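Local coordinates for protein UDP-N-acetylglucosamine 2-epimerase (Methanocaldococcus jannaschii, PDB 4NES) that binds UDP-N-acetylglucosamine and probably catalyses its reversible epimerisation at C-2 to UDP-N-acetylmannosamine, at residues 311-321 with 337-348. Residues are numbered along the deposited sequence; the frame is centred on the assembly and turned at random.
Sequences RPETVEVGANI and MLNKKRNWKNPF
Thr314 OG1 is gripped twice while the methyl of the same residue meets Phe348: the hydroxyl donates to Arg311 O at 2.8 Å, and Asn320 ND2 donates to it almost straight (168°), from an amide steadied by a bond between Asn320 OD1 and Thr304 OG1 of strand 302-304. With the hydroxyl fixed, Thr314 CG2 is held at the edge of the Phe348 ring, 3.8 Å from Phe348 CZ. Glu313 OE1 reaches the same ring near its plane, 3.5 Å from Phe348 CE1, and Pro347 CG covers one ring face while also packing against Glu313 CB.

Trp344 shows how a small residue can seat a large one. Its CG stands between the backbone N and carbonyl carbon (chi1 47°), which lays the indole over Ala319; Ala319 CB lies 3.4 Å from the centroid of the five-membered ring of Trp344, 17° off its normal, a close CH-pi contact. Trp344 NE1 bonds to Cys296 O in helix 289-298, fixing the ring's rotation. An alanine here would remove the indole and is likely to open a gap over the methyl of Ala319 and deprive Cys296 O of this donor. Beside the ring, Val317 CG2 packs on Trp344 CB, and a water links Val317 O to Lys345 N, weakly at the latter.

Helix 313-316 ends in a Schellman motif, with bonds from Ala319 N to Thr314 O and Gly318 N to Val315 O and positive phi at Gly318, whose O lies 3.1 Å from Lys340 CE. The selenomethionine Met337 bends its chain to bring CE within 3.2 Å of Ala319 O, and Ile321 CG2 lies alongside. Strand 320-322 edges the second domain's parallel sheet, and chain 339-348 runs past helix 313-316 to Phe348, which touches helix 170-183: the C-terminal return toward the first domain characteristic of the GT-B fold.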
ATOM      1  N   ARG A 311     -11.383 -15.872  -7.446  1.00 15.63           N
ATOM      2  CA  ARG A 311     -12.044 -16.988  -6.770  1.00 15.66           C
ATOM      3  C   ARG A 311     -11.982 -18.234  -7.649  1.00 13.41           C
ATOM      4  O   ARG A 311     -12.998 -18.698  -8.182  1.00 16.42           O
ATOM      5  CB  ARG A 311     -13.466 -16.655  -6.240  1.00 18.88           C
ATOM      6  CG  ARG A 311     -14.372 -15.841  -7.151  1.00 20.28           C
ATOM      7  CD  ARG A 311     -14.108 -14.342  -7.039  1.00 15.04           C
ATOM      8  NE  ARG A 311     -14.505 -13.760  -5.754  1.00 12.30           N
ATOM      9  CZ  ARG A 311     -14.327 -12.482  -5.432  1.00 10.64           C
ATOM     10  NH1 ARG A 311     -13.725 -11.659  -6.276  1.00 12.84           N
ATOM     11  NH2 ARG A 311     -14.725 -12.034  -4.250  1.00 12.27           N
ATOM     12  N   PRO A 312     -10.770 -18.797  -7.795  1.00 12.83           N
ATOM     13  CA  PRO A 312     -10.540 -19.933  -8.682  1.00 13.04           C
ATOM     14  C   PRO A 312     -11.245 -21.184  -8.200  1.00 14.95           C
ATOM     15  O   PRO A 312     -11.389 -22.101  -8.993  1.00 14.41           O
ATOM     16  CB  PRO A 312      -9.017 -20.127  -8.612  1.00 16.24           C
ATOM     17  CG  PRO A 312      -8.643 -19.556  -7.283  1.00 15.57           C
ATOM     18  CD  PRO A 312      -9.516 -18.367  -7.146  1.00 13.36           C
ATOM     19  N   GLU A 313     -11.667 -21.209  -6.935  1.00 15.54           N
ATOM     20  CA  GLU A 313     -12.363 -22.370  -6.396  1.00 13.67           C
ATOM     21  C   GLU A 313     -13.663 -22.627  -7.173  1.00 14.99           C
ATOM     22  O   GLU A 313     -14.078 -23.768  -7.337  1.00 15.59           O
ATOM     23  CB  GLU A 313     -12.621 -22.203  -4.890  1.00 15.31           C
ATOM     24  CG  GLU A 313     -11.477 -21.483  -4.133  1.00 23.12           C
ATOM     25  CD  GLU A 313     -11.540 -19.982  -4.293  1.00 11.74           C
ATOM     26  OE1 GLU A 313     -12.466 -19.539  -4.985  1.00 36.29           O
ATOM     27  OE2 GLU A 313     -10.686 -19.220  -3.716  1.00  8.04           O
ATOM     28  N   THR A 314     -14.283 -21.569  -7.685  1.00 13.65           N
ATOM     29  CA  THR A 314     -15.505 -21.732  -8.477  1.00 14.59           C
ATOM     30  C   THR A 314     -15.238 -22.460  -9.792  1.00 15.55           C
ATOM     31  O   THR A 314     -16.074 -23.222 -10.272  1.00 15.46           O
ATOM     32  CB  THR A 314     -16.168 -20.388  -8.779  1.00 14.78           C
ATOM     33  OG1 THR A 314     -15.278 -19.582  -9.566  1.00 12.84           O
ATOM     34  CG2 THR A 314     -16.512 -19.668  -7.485  1.00 15.28           C
ATOM     35  N   VAL A 315     -14.074 -22.217 -10.387  1.00 12.19           N
ATOM     36  CA  VAL A 315     -13.686 -22.931 -11.588  1.00 12.63           C
ATOM     37  C   VAL A 315     -13.265 -24.346 -11.211  1.00 17.07           C
ATOM     38  O   VAL A 315     -13.638 -25.308 -11.885  1.00 19.84           O
ATOM     39  CB  VAL A 315     -12.539 -22.212 -12.332  1.00 14.35           C
ATOM     40  CG1 VAL A 315     -12.087 -23.018 -13.537  1.00 13.57           C
ATOM     41  CG2 VAL A 315     -12.980 -20.816 -12.774  1.00 13.09           C
ATOM     42  N   GLU A 316     -12.530 -24.462 -10.101  1.00 19.09           N
ATOM     43  CA  GLU A 316     -12.008 -25.743  -9.620  1.00 19.87           C
ATOM     44  C   GLU A 316     -13.142 -26.762  -9.341  1.00 19.78           C
ATOM     45  O   GLU A 316     -13.017 -27.932  -9.698  1.00 19.49           O
ATOM     46  CB  GLU A 316     -11.035 -25.548  -8.414  1.00 21.39           C
ATOM     47  CG  GLU A 316      -9.810 -24.577  -8.688  1.00 47.71           C
ATOM     48  CD  GLU A 316      -8.668 -24.588  -7.622  1.00 24.85           C
ATOM     49  OE1 GLU A 316      -7.923 -25.583  -7.588  1.00 35.93           O
ATOM     50  OE2 GLU A 316      -8.499 -23.601  -6.833  1.00  8.70           O
ATOM     51  N   VAL A 317     -14.259 -26.312  -8.767  1.00 14.59           N
ATOM     52  CA  VAL A 317     -15.378 -27.222  -8.466  1.00 16.18           C
ATOM     53  C   VAL A 317     -16.332 -27.441  -9.646  1.00 17.28           C
ATOM     54  O   VAL A 317     -17.237 -28.277  -9.567  1.00 22.45           O
ATOM     55  CB  VAL A 317     -16.187 -26.790  -7.205  1.00 16.37           C
ATOM     56  CG1 VAL A 317     -15.269 -26.635  -6.010  1.00 17.16           C
ATOM     57  CG2 VAL A 317     -16.969 -25.501  -7.461  1.00 18.14           C
ATOM     58  N   GLY A 318     -16.139 -26.685 -10.730  1.00 15.74           N
ATOM     59  CA  GLY A 318     -16.874 -26.887 -11.971  1.00 21.35           C
ATOM     60  C   GLY A 318     -18.051 -25.946 -12.183  1.00 13.90           C
ATOM     61  O   GLY A 318     -18.817 -26.088 -13.147  1.00 20.28           O
ATOM     62  N   ALA A 319     -18.185 -24.977 -11.289  1.00 14.67           N
ATOM     63  CA  ALA A 319     -19.340 -24.084 -11.274  1.00 12.68           C
ATOM     64  C   ALA A 319     -19.187 -22.915 -12.248  1.00 10.66           C
ATOM     65  O   ALA A 319     -20.168 -22.246 -12.553  1.00 11.20           O
ATOM     66  CB  ALA A 319     -19.580 -23.567  -9.860  1.00 13.49           C
ATOM     67  N   ASN A 320     -17.967 -22.687 -12.741  1.00 11.31           N
ATOM     68  CA  ASN A 320     -17.605 -21.431 -13.403  1.00 11.49           C
ATOM     69  C   ASN A 320     -16.569 -21.732 -14.469  1.00 11.71           C
ATOM     70  O   ASN A 320     -15.812 -22.700 -14.352  1.00 13.47           O
ATOM     71  CB  ASN A 320     -17.036 -20.470 -12.347  1.00  9.08           C
ATOM     72  CG  ASN A 320     -16.844 -19.028 -12.848  1.00  8.51           C
ATOM     73  OD1 ASN A 320     -17.349 -18.623 -13.902  1.00 11.19           O
ATOM     74  ND2 ASN A 320     -16.130 -18.238 -12.049  1.00 10.06           N
ATOM     75  N   ILE A 321     -16.552 -20.910 -15.511  1.00 10.27           N
ATOM     76  CA  ILE A 321     -15.587 -21.045 -16.597  1.00 12.21           C
ATOM     77  C   ILE A 321     -15.210 -19.646 -17.067  1.00 14.03           C
ATOM     78  O   ILE A 321     -16.073 -18.766 -17.153  1.00 13.16           O
ATOM     79  CB  ILE A 321     -16.168 -21.899 -17.747  1.00 12.78           C
ATOM     80  CG1 ILE A 321     -15.160 -22.061 -18.887  1.00 14.99           C
ATOM     81  CG2 ILE A 321     -17.488 -21.323 -18.233  1.00 18.40           C
ATOM     82  CD1 ILE A 321     -15.570 -23.127 -19.872  1.00 20.61           C
HETATM   83  N   MSE A 337     -22.090 -25.150 -20.226  1.00 18.78           N
HETATM   84  CA  MSE A 337     -22.817 -24.827 -19.001  1.00 18.60           C
HETATM   85  C   MSE A 337     -24.319 -25.114 -19.084  1.00 21.84           C
HETATM   86  O   MSE A 337     -24.951 -25.407 -18.073  1.00 29.67           O
HETATM   87  CB  MSE A 337     -22.549 -23.378 -18.598  1.00 17.37           C
HETATM   88  CG  MSE A 337     -21.119 -23.139 -18.146  1.00 15.43           C
HETATM   89 SE   MSE A 337     -20.556 -24.485 -16.845  1.00 28.40          SE
HETATM   90  CE  MSE A 337     -19.698 -23.314 -15.566  1.00 20.84           C
ATOM     91  N   LEU A 338     -24.881 -25.040 -20.287  1.00 19.99           N
ATOM     92  CA  LEU A 338     -26.285 -25.386 -20.516  1.00 19.72           C
ATOM     93  C   LEU A 338     -26.558 -26.858 -20.201  1.00 25.93           C
ATOM     94  O   LEU A 338     -27.672 -27.227 -19.820  1.00 32.61           O
ATOM     95  CB  LEU A 338     -26.659 -25.101 -21.972  1.00 27.49           C
ATOM     96  CG  LEU A 338     -27.723 -24.057 -22.310  1.00 33.99           C
ATOM     97  CD1 LEU A 338     -27.948 -23.075 -21.173  1.00 33.90           C
ATOM     98  CD2 LEU A 338     -27.339 -23.328 -23.587  1.00 37.29           C
ATOM     99  N   ASN A 339     -25.534 -27.693 -20.362  1.00 31.34           N
ATOM    100  CA  ASN A 339     -25.658 -29.133 -20.144  1.00 32.22           C
ATOM    101  C   ASN A 339     -25.020 -29.598 -18.838  1.00 35.57           C
ATOM    102  O   ASN A 339     -25.025 -30.789 -18.516  1.00 37.49           O
ATOM    103  CB  ASN A 339     -25.052 -29.893 -21.323  1.00 33.86           C
ATOM    104  CG  ASN A 339     -25.850 -29.716 -22.602  1.00 44.01           C
ATOM    105  OD1 ASN A 339     -26.784 -30.473 -22.871  1.00 50.30           O
ATOM    106  ND2 ASN A 339     -25.490 -28.713 -23.397  1.00 41.88           N
ATOM    107  N   LYS A 340     -24.477 -28.645 -18.090  1.00 31.64           N
ATOM    108  CA  LYS A 340     -23.796 -28.923 -16.832  1.00 29.41           C
ATOM    109  C   LYS A 340     -24.784 -29.309 -15.729  1.00 28.56           C
ATOM    110  O   LYS A 340     -25.760 -28.599 -15.488  1.00 30.72           O
ATOM    111  CB  LYS A 340     -22.998 -27.683 -16.420  1.00 27.82           C
ATOM    112  CG  LYS A 340     -22.400 -27.727 -15.028  1.00 29.19           C
ATOM    113  CD  LYS A 340     -21.187 -28.635 -14.972  1.00 28.57           C
ATOM    114  CE  LYS A 340     -20.579 -28.621 -13.582  1.00 32.67           C
ATOM    115  NZ  LYS A 340     -19.529 -29.660 -13.416  1.00 36.84           N
ATOM    116  N   LYS A 341     -24.541 -30.437 -15.069  1.00 27.51           N
ATOM    117  CA  LYS A 341     -25.342 -30.815 -13.908  1.00 27.23           C
ATOM    118  C   LYS A 341     -25.080 -29.821 -12.784  1.00 22.70           C
ATOM    119  O   LYS A 341     -23.924 -29.536 -12.460  1.00 24.32           O
ATOM    120  CB  LYS A 341     -24.985 -32.221 -13.430  1.00 29.93           C
ATOM    121  CG  LYS A 341     -25.314 -33.337 -14.402  1.00 38.51           C
ATOM    122  CD  LYS A 341     -24.765 -34.657 -13.878  1.00 40.49           C
ATOM    123  CE  LYS A 341     -25.828 -35.735 -13.877  1.00 42.90           C
ATOM    124  NZ  LYS A 341     -27.075 -35.249 -13.229  1.00 44.14           N
ATOM    125  N   ARG A 342     -26.145 -29.307 -12.177  1.00 21.55           N
ATOM    126  CA  ARG A 342     -25.997 -28.264 -11.167  1.00 20.96           C
ATOM    127  C   ARG A 342     -25.704 -28.850  -9.801  1.00 19.91           C
ATOM    128  O   ARG A 342     -26.365 -28.544  -8.806  1.00 31.23           O
ATOM    129  CB  ARG A 342     -27.215 -27.347 -11.172  1.00 25.34           C
ATOM    130  CG  ARG A 342     -27.417 -26.800 -12.563  1.00 27.40           C
ATOM    131  CD  ARG A 342     -28.592 -25.874 -12.723  1.00 32.80           C
ATOM    132  NE  ARG A 342     -28.671 -25.468 -14.122  1.00 38.30           N
ATOM    133  CZ  ARG A 342     -29.188 -24.322 -14.547  1.00 35.73           C
ATOM    134  NH1 ARG A 342     -29.678 -23.450 -13.678  1.00 33.67           N
ATOM    135  NH2 ARG A 342     -29.200 -24.046 -15.846  1.00 36.56           N
ATOM    136  N   ASN A 343     -24.705 -29.722  -9.780  1.00 22.81           N
ATOM    137  CA  ASN A 343     -24.153 -30.223  -8.544  1.00 26.66           C
ATOM    138  C   ASN A 343     -22.664 -29.917  -8.514  1.00 28.44           C
ATOM    139  O   ASN A 343     -21.943 -30.133  -9.491  1.00 30.06           O
ATOM    140  CB  ASN A 343     -24.469 -31.717  -8.339  1.00 31.36           C
ATOM    141  CG  ASN A 343     -23.468 -32.645  -9.012  1.00 38.51           C
ATOM    142  OD1 ASN A 343     -23.011 -32.396 -10.126  1.00 49.22           O
ATOM    143  ND2 ASN A 343     -23.136 -33.736  -8.332  1.00 43.49           N
ATOM    144  N   TRP A 344     -22.238 -29.333  -7.406  1.00 14.30           N
ATOM    145  CA  TRP A 344     -20.836 -29.116  -7.119  1.00 13.90           C
ATOM    146  C   TRP A 344     -20.716 -28.781  -5.649  1.00 15.82           C
ATOM    147  O   TRP A 344     -21.701 -28.436  -5.007  1.00 14.76           O
ATOM    148  CB  TRP A 344     -20.233 -27.999  -7.987  1.00 14.82           C
ATOM    149  CG  TRP A 344     -21.042 -26.734  -8.083  1.00 10.02           C
ATOM    150  CD1 TRP A 344     -21.172 -25.756  -7.130  1.00 12.37           C
ATOM    151  CD2 TRP A 344     -21.781 -26.285  -9.227  1.00  9.75           C
ATOM    152  NE1 TRP A 344     -21.963 -24.738  -7.612  1.00 13.94           N
ATOM    153  CE2 TRP A 344     -22.362 -25.045  -8.890  1.00 11.21           C
ATOM    154  CE3 TRP A 344     -22.027 -26.823 -10.498  1.00 13.30           C
ATOM    155  CZ2 TRP A 344     -23.159 -24.324  -9.788  1.00 12.46           C
ATOM    156  CZ3 TRP A 344     -22.824 -26.111 -11.386  1.00 14.70           C
ATOM    157  CH2 TRP A 344     -23.384 -24.876 -11.020  1.00 13.36           C
ATOM    158  N   LYS A 345     -19.504 -28.905  -5.127  1.00 16.47           N
ATOM    159  CA  LYS A 345     -19.205 -28.552  -3.746  1.00 20.57           C
ATOM    160  C   LYS A 345     -19.288 -27.043  -3.534  1.00 25.19           C
ATOM    161  O   LYS A 345     -19.040 -26.290  -4.467  1.00 20.91           O
ATOM    162  CB  LYS A 345     -17.807 -29.072  -3.408  1.00 28.48           C
ATOM    163  CG  LYS A 345     -16.931 -28.154  -2.575  1.00 36.84           C
ATOM    164  CD  LYS A 345     -15.814 -28.970  -1.940  1.00 42.36           C
ATOM    165  CE  LYS A 345     -14.792 -28.102  -1.239  1.00 35.74           C
ATOM    166  NZ  LYS A 345     -13.914 -27.452  -2.229  1.00 25.47           N
ATOM    167  N   ASN A 346     -19.677 -26.599  -2.336  1.00 26.63           N
ATOM    168  CA  ASN A 346     -19.499 -25.186  -1.985  1.00 26.75           C
ATOM    169  C   ASN A 346     -18.265 -25.006  -1.122  1.00 18.14           C
ATOM    170  O   ASN A 346     -18.198 -25.489   0.007  1.00 21.35           O
ATOM    171  CB  ASN A 346     -20.722 -24.536  -1.320  1.00 29.29           C
ATOM    172  CG  ASN A 346     -20.468 -23.064  -0.928  1.00 27.01           C
ATOM    173  OD1 ASN A 346     -20.244 -22.181  -1.789  1.00  7.60           O
ATOM    174  ND2 ASN A 346     -20.511 -22.800   0.373  1.00 40.98           N
ATOM    175  N   PRO A 347     -17.275 -24.304  -1.668  1.00 16.05           N
ATOM    176  CA  PRO A 347     -15.964 -24.110  -1.054  1.00 16.52           C
ATOM    177  C   PRO A 347     -15.944 -22.951  -0.066  1.00 15.99           C
ATOM    178  O   PRO A 347     -14.924 -22.742   0.586  1.00 15.74           O
ATOM    179  CB  PRO A 347     -15.084 -23.779  -2.256  1.00 14.97           C
ATOM    180  CG  PRO A 347     -16.012 -23.078  -3.203  1.00 18.01           C
ATOM    181  CD  PRO A 347     -17.345 -23.747  -3.032  1.00 17.26           C
ATOM    182  N   PHE A 348     -17.048 -22.220   0.064  1.00 12.62           N
ATOM    183  CA  PHE A 348     -16.995 -20.946   0.778  1.00 12.64           C
ATOM    184  C   PHE A 348     -17.517 -20.953   2.207  1.00 10.71           C
ATOM    185  O   PHE A 348     -17.619 -19.894   2.835  1.00 11.50           O
ATOM    186  CB  PHE A 348     -17.678 -19.855  -0.046  1.00 14.27           C
ATOM    187  CG  PHE A 348     -17.023 -19.608  -1.372  1.00 15.43           C
ATOM    188  CD1 PHE A 348     -15.665 -19.313  -1.442  1.00 15.21           C
ATOM    189  CD2 PHE A 348     -17.753 -19.700  -2.548  1.00 21.19           C
ATOM    190  CE1 PHE A 348     -15.053 -19.094  -2.664  1.00 18.86           C
ATOM    191  CE2 PHE A 348     -17.146 -19.484  -3.777  1.00 20.40           C
ATOM    192  CZ  PHE A 348     -15.796 -19.179  -3.831  1.00 18.36           C
TER
HETATM  193  O   HOH W   1     -17.322 -30.350  -7.144  1.00 24.96           O